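Local coordinates for synaptonemal complex protein 2 (Mus musculus, PDB 5IWZ), which forms a major component of the axial and lateral elements of synaptonemal complexes and is required for normal meiotic chromosome synapsis, at residues K27-L32 against L73-R78; K64-V69 against M126-D131; V138-S143 against Q149-F154; P156-L161 against Q173-K178. All blocks are in the same frame, centred on the assembly; numbering follows the deposited sequence.

Contact 1: K27-L32 against L73-R78; sequences KPLLAL and LISIGR
The guanidinium group of R78 is the flat group here, and the backbone carbonyl of L32 approaches it obliquely. R78 NH2 lies 3.0 Å from L32 O, but the angle is too poor for a hydrogen bond. NH1 of the same group does make a hydrogen bond, to the carbonyl of I35, just beyond helix 27-32. A bend at chi3 (-21°) helps bring the charged head back toward the carbonyls at this helix end, a place that suits arginine, whose long chain can carry several N-H groups to them.

Beside this polar end, an apolar side chain meets a small polar one. The branched end of L29 comes up to the hydroxyl of S75, with L29 CG 3.7 Å from S75 OG and L29 CD1 4.0 Å from S75 CB. With chi1 at -167°, the L29 fork lies opposite its own main-chain nitrogen and extends to the neighbouring helix. S75 is small enough to admit it, and its OG is satisfied by the carbonyl of S71 within its own helix. An alanine in place of L29 would lack the fork and would probably leave a gap over S75 and against I17 of helix 13-23. L32 also leans on that helix, through C16. Short helix 27-32 thus packs on both helix 13-23 and helix 66-79, in the layered helix packing of an armadillo-repeat-like domain.

Contact 2: K64-V69 against M126-D131; sequences KDIQTV and MNMIED
In the helix that presents M128 to I66 and V69, the shortest sound polar bond is the backbone one from D131 N to N127 O, 2.8 Å long. The side chain of D131 adds a link between helices, because its OD2 is hydrogen-bonded to the hydroxyl of S70. Apart from this polar tie, the contact is apolar. M128 extends from its helix with CG opposite the backbone N (chi1 -179°) and then bends at chi3 (87°). I66 CG2 reaches its root, 3.8 Å from M128 CB, the two side chains crossing at about a right angle. Further out, V69 CG1 rests 3.8 Å from M128 SD and as near to CG. A flexible methionine suits this place, since one unbranched chain can follow both beta-branched neighbours.

Helix 66-79 starts right here: K64, with positive phi, ends the preceding helix in a Schellman motif, and D65 takes the N-cap position without a capping bond from its side chain. The contact packs helix 66-79 on helix 123-141 within the armadillo-repeat-like domain. Around it, L61 of helix 49-63 touches both V69 and M128, and I113 of helix 111-115 packs on I66. From the same turns of helix 123-141, M126 and E130 meet E174 of helix 169-185.

Contact 3: V138-S143 against Q149-F154; sequences VIYDIS and QVLESF
V150 and L151 face I139 and Y140 in a tight helical hairpin, where helix 123-141 turns into helix 144-163 within the armadillo-repeat-like domain. S143 starts the second helix as its N-cap, its OG bonded to the backbone N of G146. Along that helix, Q149 comes first, and its carbonyl serves S153 one turn on. V150 points toward the partner helix and splits its two methyls: CG2 lies 4.1 Å from I139 CG2, while CG1 meets the edge of the Y140 ring near its plane. A beta-branched residue fits here because each arm has its own neighbour.

L151 follows, with CD2 coming obliquely to Y140 CE2 at 3.5 Å, a close fit, and CD1 at the ring edge. The ring, trans to its backbone N (chi1 177°), is carried out to L151. Its OH has a weak hydrogen bond to the carbonyl of M182 in helix 169-185. A serine in place of Y140 would probably leave the methyls of L151 without their ring and the M182 carbonyl without this donor.

S153 returns to Q149 O twice, OG at 3.1 Å and N at 3.0 Å, from opposite faces of the carbonyl plane. Last comes F154, whose ring has V150 O at its edge, in the ring plane.

Contact 4: P156-L161 against Q173-K178; sequences PQICAL and QEALKK
I158 and L161, one turn apart on the same helix, both point toward A175 and meet its methyl from two directions. A175 CB lies 3.8 Å from I158 CG2 and 3.7 Å from L161 CD2. The isoleucine goes further. Its CG2 branch, opposite the backbone N, reaches past the methyl to the backbone, 3.4 Å from A175 O, while its CD1 lies 3.8 Å from the same oxygen. L161 holds its fork away from its own backbone N (chi1 -171°), and that turn brings CD2 onto the alanine. Alanine suits the spot because a single methyl leaves the carbonyl behind it accessible to I158. The CA atoms of I158 and A175 are 6.0 Å apart, and the short helical segments pass at 9.3 Å with 143° between their directions, so that the consecutive helices 144-163 and 169-185 form a broadly antiparallel helical hairpin of the armadillo-repeat-like domain.

Beside this apolar cluster, K178 turns its amine away from helix 144-163 and back along its own helix. Its NZ makes a 2.8 Å salt bridge to E174 OE2, meeting the oxygen on the syn side, 20° out of the carboxylate plane. The bond gives a buried glutamate a charged mate.

P156, with no N-H to give to the preceding turn, marks a kink in its helix, and it packs on L202 of helix 197-212, as C159 does on M199 and M206. On the other helix, A175 also touches F133 of helix 123-141, and L176 turns to L218 and I222 of helix 216-229. The pair thus packs against one earlier helix and two later ones.

In the fold
From the N terminus, contact 1 opens at helix 27-32 and closes a loop of 40 residues on helix 66-79. Contact 2 opens at the start of that same helix before contact 1 has closed, so the two cross in sequence, and its own loop of 56 residues ends on helix 123-141. They also touch, I74 against D131. Contacts 3 and 4 follow in series with short loops of 5 and 11 residues, and share helix 144-163. Contact 3 binds it to helix 123-141, contact 4 to helix 169-185, whose E174 meets M126 and E130 of contact 2. Contacts 1 and 2 join non-consecutive helices, contacts 3 and 4 consecutive ones, all within the armadillo-repeat-like domain in the protein's N-terminal part.

Contact 1: K27-L32 against L73-R78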
loop_
_atom_site.group_PDB
_atom_site.type_symbol
_atom_site.label_atom_id
_atom_site.label_comp_id
_atom_site.label_asym_id
_atom_site.label_seq_id
_atom_site.Cartn_x
_atom_site.Cartn_y
_atom_site.Cartn_z
ATOM N N LYS A 27 2.952 -5.918 -29.081
ATOM C CA LYS A 27 3.411 -4.665 -29.677
ATOM C C LYS A 27 2.279 -3.696 -30.014
ATOM O O LYS A 27 2.406 -2.508 -29.679
ATOM C CB LYS A 27 4.273 -4.965 -30.916
ATOM C CG LYS A 27 5.628 -5.557 -30.599
ATOM C CD LYS A 27 6.642 -5.293 -31.715
ATOM C CE LYS A 27 6.201 -5.877 -33.055
ATOM N NZ LYS A 27 6.775 -7.234 -33.325
ATOM N N PRO A 28 1.167 -4.104 -30.650
ATOM C CA PRO A 28 0.086 -3.118 -30.877
ATOM C C PRO A 28 -0.440 -2.508 -29.587
ATOM O O PRO A 28 -0.517 -1.281 -29.476
ATOM C CB PRO A 28 -0.981 -3.937 -31.633
ATOM C CG PRO A 28 -0.165 -4.948 -32.392
ATOM C CD PRO A 28 0.927 -5.348 -31.405
ATOM N N LEU A 29 -0.765 -3.328 -28.583
ATOM C CA LEU A 29 -1.228 -2.779 -27.313
ATOM C C LEU A 29 -0.207 -1.809 -26.720
ATOM O O LEU A 29 -0.567 -0.715 -26.262
ATOM C CB LEU A 29 -1.519 -3.914 -26.334
ATOM C CG LEU A 29 -2.287 -3.534 -25.074
ATOM C CD1 LEU A 29 -3.748 -3.167 -25.406
ATOM C CD2 LEU A 29 -2.213 -4.663 -24.063
ATOM N N LEU A 30 1.074 -2.189 -26.737
ATOM C CA LEU A 30 2.103 -1.330 -26.179
ATOM C C LEU A 30 2.182 -0.007 -26.929
ATOM O O LEU A 30 2.428 1.043 -26.324
ATOM C CB LEU A 30 3.453 -2.038 -26.208
ATOM C CG LEU A 30 3.754 -3.070 -25.135
ATOM C CD1 LEU A 30 5.090 -3.722 -25.442
ATOM C CD2 LEU A 30 3.763 -2.442 -23.744
ATOM N N ALA A 31 1.965 -0.033 -28.242
ATOM C CA ALA A 31 2.022 1.206 -29.007
ATOM C C ALA A 31 0.924 2.168 -28.566
ATOM O O ALA A 31 1.149 3.386 -28.487
ATOM C CB ALA A 31 1.926 0.907 -30.505
ATOM N N LEU A 32 -0.264 1.639 -28.242
ATOM C CA LEU A 32 -1.336 2.498 -27.750
ATOM C C LEU A 32 -0.943 3.185 -26.454
ATOM O O LEU A 32 -1.336 4.331 -26.207
ATOM C CB LEU A 32 -2.618 1.701 -27.535
ATOM C CG LEU A 32 -3.248 1.012 -28.730
ATOM C CD1 LEU A 32 -4.630 0.536 -28.317
ATOM C CD2 LEU A 32 -3.307 1.951 -29.926
ATOM N N LEU A 73 -3.888 -4.136 -17.655
ATOM C CA LEU A 73 -4.700 -3.415 -16.674
ATOM C C LEU A 73 -4.614 -1.912 -16.889
ATOM O O LEU A 73 -5.610 -1.196 -16.736
ATOM C CB LEU A 73 -4.253 -3.769 -15.252
ATOM C CG LEU A 73 -4.495 -5.209 -14.834
ATOM C CD1 LEU A 73 -3.672 -5.524 -13.600
ATOM C CD2 LEU A 73 -5.978 -5.425 -14.555
ATOM N N ILE A 74 -3.428 -1.422 -17.253
ATOM C CA ILE A 74 -3.241 0.005 -17.492
ATOM C C ILE A 74 -4.000 0.452 -18.735
ATOM O O ILE A 74 -4.594 1.537 -18.758
ATOM C CB ILE A 74 -1.736 0.315 -17.580
ATOM C CG1 ILE A 74 -1.108 0.266 -16.175
ATOM C CG2 ILE A 74 -1.472 1.663 -18.249
ATOM C CD1 ILE A 74 0.436 0.189 -16.184
ATOM N N SER A 75 -4.026 -0.389 -19.777
ATOM C CA SER A 75 -4.744 -0.045 -21.005
ATOM C C SER A 75 -6.236 0.111 -20.756
ATOM O O SER A 75 -6.868 1.031 -21.288
ATOM C CB SER A 75 -4.502 -1.112 -22.080
ATOM O OG SER A 75 -3.107 -1.319 -22.274
ATOM N N ILE A 76 -6.827 -0.799 -19.978
ATOM C CA ILE A 76 -8.258 -0.712 -19.677
ATOM C C ILE A 76 -8.560 0.571 -18.909
ATOM O O ILE A 76 -9.468 1.331 -19.261
ATOM C CB ILE A 76 -8.712 -1.951 -18.889
ATOM C CG1 ILE A 76 -8.376 -3.227 -19.657
ATOM C CG2 ILE A 76 -10.200 -1.870 -18.582
ATOM C CD1 ILE A 76 -8.310 -4.458 -18.760
ATOM N N GLY A 77 -7.783 0.838 -17.859
ATOM C CA GLY A 77 -8.019 2.029 -17.056
ATOM C C GLY A 77 -7.837 3.321 -17.832
ATOM O O GLY A 77 -8.667 4.227 -17.748
ATOM N N ARG A 78 -6.736 3.433 -18.583
ATOM C CA ARG A 78 -6.465 4.660 -19.342
ATOM C C ARG A 78 -7.576 4.948 -20.339
ATOM O O ARG A 78 -7.928 6.107 -20.579
ATOM C CB ARG A 78 -5.134 4.559 -20.096
ATOM C CG ARG A 78 -3.876 4.759 -19.272
ATOM C CD ARG A 78 -2.663 5.089 -20.169
ATOM N NE ARG A 78 -2.874 4.665 -21.553
ATOM C CZ ARG A 78 -2.762 5.465 -22.614
ATOM N NH1 ARG A 78 -2.430 6.738 -22.458
ATOM N NH2 ARG A 78 -2.972 4.994 -23.838
#

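Contact 2: K64-V69 against M126-D131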
loop_
_atom_site.group_PDB
_atom_site.type_symbol
_atom_site.label_atom_id
_atom_site.label_comp_id
_atom_site.label_asym_id
_atom_site.label_seq_id
_atom_site.Cartn_x
_atom_site.Cartn_y
_atom_site.Cartn_z
ATOM N N LYS A 64 2.473 -16.424 -15.312
ATOM C CA LYS A 64 3.316 -15.584 -14.465
ATOM C C LYS A 64 3.993 -14.470 -15.258
ATOM O O LYS A 64 5.088 -14.025 -14.903
ATOM C CB LYS A 64 4.367 -16.409 -13.705
ATOM C CG LYS A 64 3.919 -16.881 -12.320
ATOM C CD LYS A 64 3.314 -18.275 -12.376
ATOM C CE LYS A 64 2.749 -18.700 -11.020
ATOM N NZ LYS A 64 3.731 -18.574 -9.906
ATOM N N ASP A 65 3.357 -14.001 -16.335
ATOM C CA ASP A 65 3.866 -12.848 -17.087
ATOM C C ASP A 65 3.401 -11.577 -16.372
ATOM O O ASP A 65 2.446 -10.904 -16.770
ATOM C CB ASP A 65 3.397 -12.885 -18.541
ATOM C CG ASP A 65 4.007 -14.050 -19.343
ATOM O OD1 ASP A 65 5.067 -14.567 -18.943
ATOM O OD2 ASP A 65 3.422 -14.444 -20.382
ATOM N N ILE A 66 4.125 -11.230 -15.306
ATOM C CA ILE A 66 3.679 -10.181 -14.382
ATOM C C ILE A 66 3.522 -8.845 -15.095
ATOM O O ILE A 66 2.459 -8.204 -15.021
ATOM C CB ILE A 66 4.655 -10.059 -13.204
ATOM C CG1 ILE A 66 4.806 -11.418 -12.538
ATOM C CG2 ILE A 66 4.120 -9.048 -12.202
ATOM C CD1 ILE A 66 3.476 -12.052 -12.239
ATOM N N GLN A 67 4.597 -8.384 -15.760
ATOM C CA GLN A 67 4.591 -7.068 -16.389
ATOM C C GLN A 67 3.612 -7.002 -17.556
ATOM O O GLN A 67 3.060 -5.930 -17.841
ATOM C CB GLN A 67 6.023 -6.662 -16.824
ATOM C CG GLN A 67 6.577 -7.266 -18.112
ATOM C CD GLN A 67 7.910 -6.602 -18.569
ATOM O OE1 GLN A 67 8.943 -7.275 -18.751
ATOM N NE2 GLN A 67 7.876 -5.280 -18.762
ATOM N N THR A 68 3.325 -8.122 -18.214
ATOM C CA THR A 68 2.317 -8.019 -19.261
ATOM C C THR A 68 0.903 -7.893 -18.686
ATOM O O THR A 68 0.081 -7.172 -19.260
ATOM C CB THR A 68 2.434 -9.177 -20.252
ATOM O OG1 THR A 68 1.779 -10.340 -19.745
ATOM C CG2 THR A 68 3.908 -9.463 -20.524
ATOM N N VAL A 69 0.599 -8.528 -17.546
ATOM C CA VAL A 69 -0.695 -8.270 -16.891
ATOM C C VAL A 69 -0.842 -6.782 -16.580
ATOM O O VAL A 69 -1.892 -6.176 -16.836
ATOM C CB VAL A 69 -0.858 -9.137 -15.625
ATOM C CG1 VAL A 69 -2.111 -8.731 -14.824
ATOM C CG2 VAL A 69 -0.968 -10.631 -16.004
ATOM N N MET A 126 4.611 -5.944 -7.303
ATOM C CA MET A 126 4.143 -4.747 -6.617
ATOM C C MET A 126 3.391 -3.831 -7.573
ATOM O O MET A 126 2.282 -3.372 -7.274
ATOM C CB MET A 126 5.339 -4.019 -5.999
ATOM C CG MET A 126 5.023 -2.668 -5.391
ATOM S SD MET A 126 3.988 -2.805 -3.919
ATOM C CE MET A 126 2.464 -2.086 -4.504
ATOM N N ASN A 127 3.990 -3.553 -8.732
ATOM C CA ASN A 127 3.352 -2.685 -9.716
ATOM C C ASN A 127 2.068 -3.311 -10.252
ATOM O O ASN A 127 1.086 -2.607 -10.498
ATOM C CB ASN A 127 4.317 -2.401 -10.866
ATOM C CG ASN A 127 5.603 -1.713 -10.411
ATOM O OD1 ASN A 127 5.618 -0.987 -9.413
ATOM N ND2 ASN A 127 6.690 -1.941 -11.150
ATOM N N MET A 128 2.058 -4.631 -10.436
ATOM C CA MET A 128 0.885 -5.294 -11.007
ATOM C C MET A 128 -0.319 -5.135 -10.097
ATOM O O MET A 128 -1.418 -4.799 -10.552
ATOM C CB MET A 128 1.176 -6.777 -11.254
ATOM C CG MET A 128 -0.026 -7.534 -11.876
ATOM S SD MET A 128 0.218 -9.316 -11.925
ATOM C CE MET A 128 -0.384 -9.854 -10.323
ATOM N N ILE A 129 -0.118 -5.346 -8.792
ATOM C CA ILE A 129 -1.209 -5.220 -7.829
ATOM C C ILE A 129 -1.646 -3.765 -7.701
ATOM O O ILE A 129 -2.835 -3.462 -7.531
ATOM C CB ILE A 129 -0.761 -5.803 -6.472
ATOM C CG1 ILE A 129 -0.699 -7.328 -6.550
ATOM C CG2 ILE A 129 -1.665 -5.332 -5.345
ATOM C CD1 ILE A 129 -1.996 -7.950 -7.041
ATOM N N GLU A 130 -0.688 -2.842 -7.725
ATOM C CA GLU A 130 -1.039 -1.430 -7.730
ATOM C C GLU A 130 -1.869 -1.084 -8.963
ATOM O O GLU A 130 -2.881 -0.374 -8.867
ATOM C CB GLU A 130 0.243 -0.605 -7.674
ATOM C CG GLU A 130 0.055 0.865 -7.466
ATOM C CD GLU A 130 1.366 1.611 -7.638
ATOM O OE1 GLU A 130 2.448 0.965 -7.527
ATOM O OE2 GLU A 130 1.307 2.834 -7.898
ATOM N N ASP A 131 -1.472 -1.605 -10.135
ATOM C CA ASP A 131 -2.263 -1.390 -11.349
ATOM C C ASP A 131 -3.660 -1.984 -11.222
ATOM O O ASP A 131 -4.640 -1.414 -11.728
ATOM C CB ASP A 131 -1.548 -2.002 -12.553
ATOM C CG ASP A 131 -0.242 -1.296 -12.877
ATOM O OD1 ASP A 131 -0.136 -0.077 -12.585
ATOM O OD2 ASP A 131 0.678 -1.966 -13.401
#

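Contact 3: V138-S143 against Q149-F154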
loop_
_atom_site.group_PDB
_atom_site.type_symbol
_atom_site.label_atom_id
_atom_site.label_comp_id
_atom_site.label_asym_id
_atom_site.label_seq_id
_atom_site.Cartn_x
_atom_site.Cartn_y
_atom_site.Cartn_z
ATOM N N VAL A 138 -11.031 3.221 -10.434
ATOM C CA VAL A 138 -11.765 3.794 -11.565
ATOM C C VAL A 138 -13.196 3.262 -11.604
ATOM O O VAL A 138 -14.152 4.004 -11.877
ATOM C CB VAL A 138 -11.017 3.503 -12.884
ATOM C CG1 VAL A 138 -11.925 3.718 -14.093
ATOM C CG2 VAL A 138 -9.745 4.363 -12.999
ATOM N N ILE A 139 -13.368 1.964 -11.338
ATOM C CA ILE A 139 -14.710 1.388 -11.290
ATOM C C ILE A 139 -15.480 1.913 -10.082
ATOM O O ILE A 139 -16.689 2.167 -10.152
ATOM C CB ILE A 139 -14.623 -0.146 -11.266
ATOM C CG1 ILE A 139 -13.893 -0.660 -12.506
ATOM C CG2 ILE A 139 -16.018 -0.749 -11.127
ATOM C CD1 ILE A 139 -13.311 -2.045 -12.320
ATOM N N TYR A 140 -14.800 2.043 -8.946
ATOM C CA TYR A 140 -15.453 2.541 -7.744
ATOM C C TYR A 140 -16.018 3.934 -7.985
ATOM O O TYR A 140 -17.165 4.214 -7.619
ATOM C CB TYR A 140 -14.441 2.521 -6.597
ATOM C CG TYR A 140 -14.878 3.060 -5.250
ATOM C CD1 TYR A 140 -14.875 4.428 -4.988
ATOM C CD2 TYR A 140 -15.218 2.198 -4.215
ATOM C CE1 TYR A 140 -15.235 4.919 -3.747
ATOM C CE2 TYR A 140 -15.575 2.679 -2.973
ATOM C CZ TYR A 140 -15.581 4.041 -2.745
ATOM O OH TYR A 140 -15.937 4.531 -1.520
ATOM N N ASP A 141 -15.253 4.798 -8.664
ATOM C CA ASP A 141 -15.624 6.202 -8.821
ATOM C C ASP A 141 -16.616 6.459 -9.945
ATOM O O ASP A 141 -17.084 7.592 -10.077
ATOM C CB ASP A 141 -14.378 7.061 -9.069
ATOM C CG ASP A 141 -13.438 7.076 -7.888
ATOM O OD1 ASP A 141 -12.209 7.033 -8.106
ATOM O OD2 ASP A 141 -13.922 7.131 -6.739
ATOM N N ILE A 142 -16.956 5.459 -10.761
ATOM C CA ILE A 142 -17.750 5.736 -11.955
ATOM C C ILE A 142 -19.259 5.661 -11.739
ATOM O O ILE A 142 -20.016 6.136 -12.602
ATOM C CB ILE A 142 -17.360 4.780 -13.096
ATOM C CG1 ILE A 142 -17.741 5.395 -14.439
ATOM C CG2 ILE A 142 -18.026 3.430 -12.900
ATOM C CD1 ILE A 142 -17.319 6.849 -14.564
ATOM N N SER A 143 -19.726 5.093 -10.629
ATOM C CA SER A 143 -21.162 4.989 -10.380
ATOM C C SER A 143 -21.382 4.456 -8.974
ATOM O O SER A 143 -20.438 4.066 -8.281
ATOM C CB SER A 143 -21.847 4.075 -11.384
ATOM O OG SER A 143 -21.467 2.728 -11.155
ATOM N N GLN A 149 -20.413 -2.753 -5.509
ATOM C CA GLN A 149 -19.831 -4.073 -5.735
ATOM C C GLN A 149 -18.371 -4.111 -5.324
ATOM O O GLN A 149 -17.904 -5.113 -4.773
ATOM C CB GLN A 149 -19.984 -4.494 -7.201
ATOM C CG GLN A 149 -21.431 -4.760 -7.607
ATOM C CD GLN A 149 -21.565 -5.376 -8.992
ATOM O OE1 GLN A 149 -20.697 -6.128 -9.442
ATOM N NE2 GLN A 149 -22.648 -5.035 -9.684
ATOM N N VAL A 150 -17.633 -3.029 -5.566
ATOM C CA VAL A 150 -16.229 -3.002 -5.172
ATOM C C VAL A 150 -16.101 -3.117 -3.658
ATOM O O VAL A 150 -15.321 -3.934 -3.147
ATOM C CB VAL A 150 -15.529 -1.741 -5.717
ATOM C CG1 VAL A 150 -14.155 -1.614 -5.098
ATOM C CG2 VAL A 150 -15.398 -1.822 -7.229
ATOM N N LEU A 151 -16.875 -2.311 -2.917
ATOM C CA LEU A 151 -16.871 -2.373 -1.456
ATOM C C LEU A 151 -17.207 -3.774 -0.970
ATOM O O LEU A 151 -16.517 -4.332 -0.103
ATOM C CB LEU A 151 -17.889 -1.376 -0.878
ATOM C CG LEU A 151 -17.603 0.017 -0.300
ATOM C CD1 LEU A 151 -16.145 0.270 0.040
ATOM C CD2 LEU A 151 -18.157 1.119 -1.195
ATOM N N GLU A 152 -18.273 -4.359 -1.524
ATOM C CA GLU A 152 -18.790 -5.630 -1.016
ATOM C C GLU A 152 -17.812 -6.771 -1.261
ATOM O O GLU A 152 -17.645 -7.653 -0.408
ATOM C CB GLU A 152 -20.144 -5.950 -1.667
ATOM C CG GLU A 152 -21.284 -5.091 -1.175
ATOM C CD GLU A 152 -21.438 -5.191 0.324
ATOM O OE1 GLU A 152 -21.457 -6.333 0.832
ATOM O OE2 GLU A 152 -21.511 -4.139 0.999
ATOM N N SER A 153 -17.174 -6.773 -2.422
ATOM C CA SER A 153 -16.286 -7.864 -2.807
ATOM C C SER A 153 -14.878 -7.710 -2.249
ATOM O O SER A 153 -14.269 -8.703 -1.840
ATOM C CB SER A 153 -16.228 -7.959 -4.329
ATOM O OG SER A 153 -17.538 -8.149 -4.843
ATOM N N PHE A 154 -14.331 -6.490 -2.229
ATOM C CA PHE A 154 -12.898 -6.318 -1.996
ATOM C C PHE A 154 -12.517 -5.915 -0.574
ATOM O O PHE A 154 -11.390 -6.204 -0.176
ATOM C CB PHE A 154 -12.305 -5.311 -2.990
ATOM C CG PHE A 154 -11.871 -5.951 -4.281
ATOM C CD1 PHE A 154 -10.638 -6.580 -4.369
ATOM C CD2 PHE A 154 -12.705 -5.960 -5.388
ATOM C CE1 PHE A 154 -10.232 -7.184 -5.545
ATOM C CE2 PHE A 154 -12.304 -6.566 -6.579
ATOM C CZ PHE A 154 -11.067 -7.172 -6.656
#

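Contact 4: P156-L161 against Q173-K178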
loop_
_atom_site.group_PDB
_atom_site.type_symbol
_atom_site.label_atom_id
_atom_site.label_comp_id
_atom_site.label_asym_id
_atom_site.label_seq_id
_atom_site.Cartn_x
_atom_site.Cartn_y
_atom_site.Cartn_z
ATOM N N PRO A 156 -13.465 -7.501 2.213
ATOM C CA PRO A 156 -12.989 -8.752 2.843
ATOM C C PRO A 156 -11.690 -9.280 2.253
ATOM O O PRO A 156 -10.866 -9.831 2.997
ATOM C CB PRO A 156 -14.156 -9.735 2.620
ATOM C CG PRO A 156 -15.041 -9.102 1.621
ATOM C CD PRO A 156 -14.854 -7.629 1.728
ATOM N N GLN A 157 -11.487 -9.141 0.939
ATOM C CA GLN A 157 -10.252 -9.614 0.314
ATOM C C GLN A 157 -9.043 -8.867 0.862
ATOM O O GLN A 157 -8.006 -9.466 1.166
ATOM C CB GLN A 157 -10.315 -9.418 -1.207
ATOM C CG GLN A 157 -11.363 -10.247 -1.934
ATOM C CD GLN A 157 -10.928 -11.682 -2.150
ATOM O OE1 GLN A 157 -9.745 -12.008 -2.035
ATOM N NE2 GLN A 157 -11.889 -12.555 -2.446
ATOM N N ILE A 158 -9.146 -7.542 0.948
ATOM C CA ILE A 158 -8.019 -6.738 1.411
ATOM C C ILE A 158 -7.698 -7.034 2.877
ATOM O O ILE A 158 -6.525 -7.179 3.244
ATOM C CB ILE A 158 -8.302 -5.246 1.162
ATOM C CG1 ILE A 158 -8.393 -5.012 -0.355
ATOM C CG2 ILE A 158 -7.213 -4.368 1.828
ATOM C CD1 ILE A 158 -8.745 -3.584 -0.756
ATOM N N CYS A 159 -8.724 -7.152 3.730
ATOM C CA CYS A 159 -8.487 -7.499 5.132
ATOM C C CYS A 159 -7.781 -8.843 5.254
ATOM O O CYS A 159 -6.824 -8.991 6.031
ATOM C CB CYS A 159 -9.806 -7.523 5.914
ATOM S SG CYS A 159 -10.642 -5.937 6.125
ATOM N N ALA A 160 -8.256 -9.848 4.507
ATOM C CA ALA A 160 -7.586 -11.144 4.520
ATOM C C ALA A 160 -6.132 -11.008 4.078
ATOM O O ALA A 160 -5.232 -11.599 4.692
ATOM C CB ALA A 160 -8.343 -12.138 3.629
ATOM N N LEU A 161 -5.883 -10.202 3.038
ATOM C CA LEU A 161 -4.525 -9.982 2.543
ATOM C C LEU A 161 -3.650 -9.311 3.591
ATOM O O LEU A 161 -2.460 -9.635 3.724
ATOM C CB LEU A 161 -4.568 -9.125 1.276
ATOM C CG LEU A 161 -3.297 -8.932 0.445
ATOM C CD1 LEU A 161 -2.852 -10.258 -0.162
ATOM C CD2 LEU A 161 -3.510 -7.900 -0.660
ATOM N N GLN A 173 0.683 -2.809 2.221
ATOM C CA GLN A 173 0.566 -1.358 2.382
ATOM C C GLN A 173 -0.251 -0.745 1.250
ATOM O O GLN A 173 -1.074 0.154 1.474
ATOM C CB GLN A 173 1.959 -0.706 2.456
ATOM C CG GLN A 173 2.707 -0.975 3.755
ATOM C CD GLN A 173 4.170 -0.484 3.745
ATOM O OE1 GLN A 173 4.703 -0.063 2.706
ATOM N NE2 GLN A 173 4.819 -0.539 4.916
ATOM N N GLU A 174 -0.018 -1.208 0.020
ATOM C CA GLU A 174 -0.766 -0.710 -1.128
ATOM C C GLU A 174 -2.252 -1.055 -1.015
ATOM O O GLU A 174 -3.121 -0.205 -1.257
ATOM C CB GLU A 174 -0.153 -1.294 -2.409
ATOM C CG GLU A 174 -1.004 -1.148 -3.659
ATOM C CD GLU A 174 -1.223 0.301 -4.032
ATOM O OE1 GLU A 174 -0.454 1.171 -3.547
ATOM O OE2 GLU A 174 -2.179 0.577 -4.797
ATOM N N ALA A 175 -2.563 -2.297 -0.636
ATOM C CA ALA A 175 -3.962 -2.709 -0.539
ATOM C C ALA A 175 -4.672 -2.002 0.610
ATOM O O ALA A 175 -5.809 -1.533 0.459
ATOM C CB ALA A 175 -4.052 -4.220 -0.354
ATOM N N LEU A 176 -4.017 -1.932 1.771
ATOM C CA LEU A 176 -4.624 -1.306 2.935
ATOM C C LEU A 176 -4.943 0.163 2.667
ATOM O O LEU A 176 -5.985 0.672 3.093
ATOM C CB LEU A 176 -3.689 -1.468 4.135
ATOM C CG LEU A 176 -4.099 -0.889 5.481
ATOM C CD1 LEU A 176 -5.478 -1.397 5.798
ATOM C CD2 LEU A 176 -3.091 -1.308 6.573
ATOM N N LYS A 177 -4.080 0.854 1.931
ATOM C CA LYS A 177 -4.323 2.270 1.682
ATOM C C LYS A 177 -5.457 2.471 0.683
ATOM O O LYS A 177 -6.258 3.407 0.823
ATOM C CB LYS A 177 -3.028 2.931 1.217
ATOM C CG LYS A 177 -3.172 4.013 0.192
ATOM C CD LYS A 177 -1.792 4.600 -0.145
ATOM C CE LYS A 177 -0.825 3.503 -0.576
ATOM N NZ LYS A 177 0.612 3.840 -0.338
ATOM N N LYS A 178 -5.554 1.599 -0.323
ATOM C CA LYS A 178 -6.707 1.643 -1.214
ATOM C C LYS A 178 -7.992 1.350 -0.452
ATOM O O LYS A 178 -9.038 1.939 -0.742
ATOM C CB LYS A 178 -6.519 0.656 -2.366
ATOM C CG LYS A 178 -5.443 1.047 -3.364
ATOM C CD LYS A 178 -5.931 2.172 -4.257
ATOM C CE LYS A 178 -5.007 2.399 -5.444
ATOM N NZ LYS A 178 -3.660 2.901 -5.030
#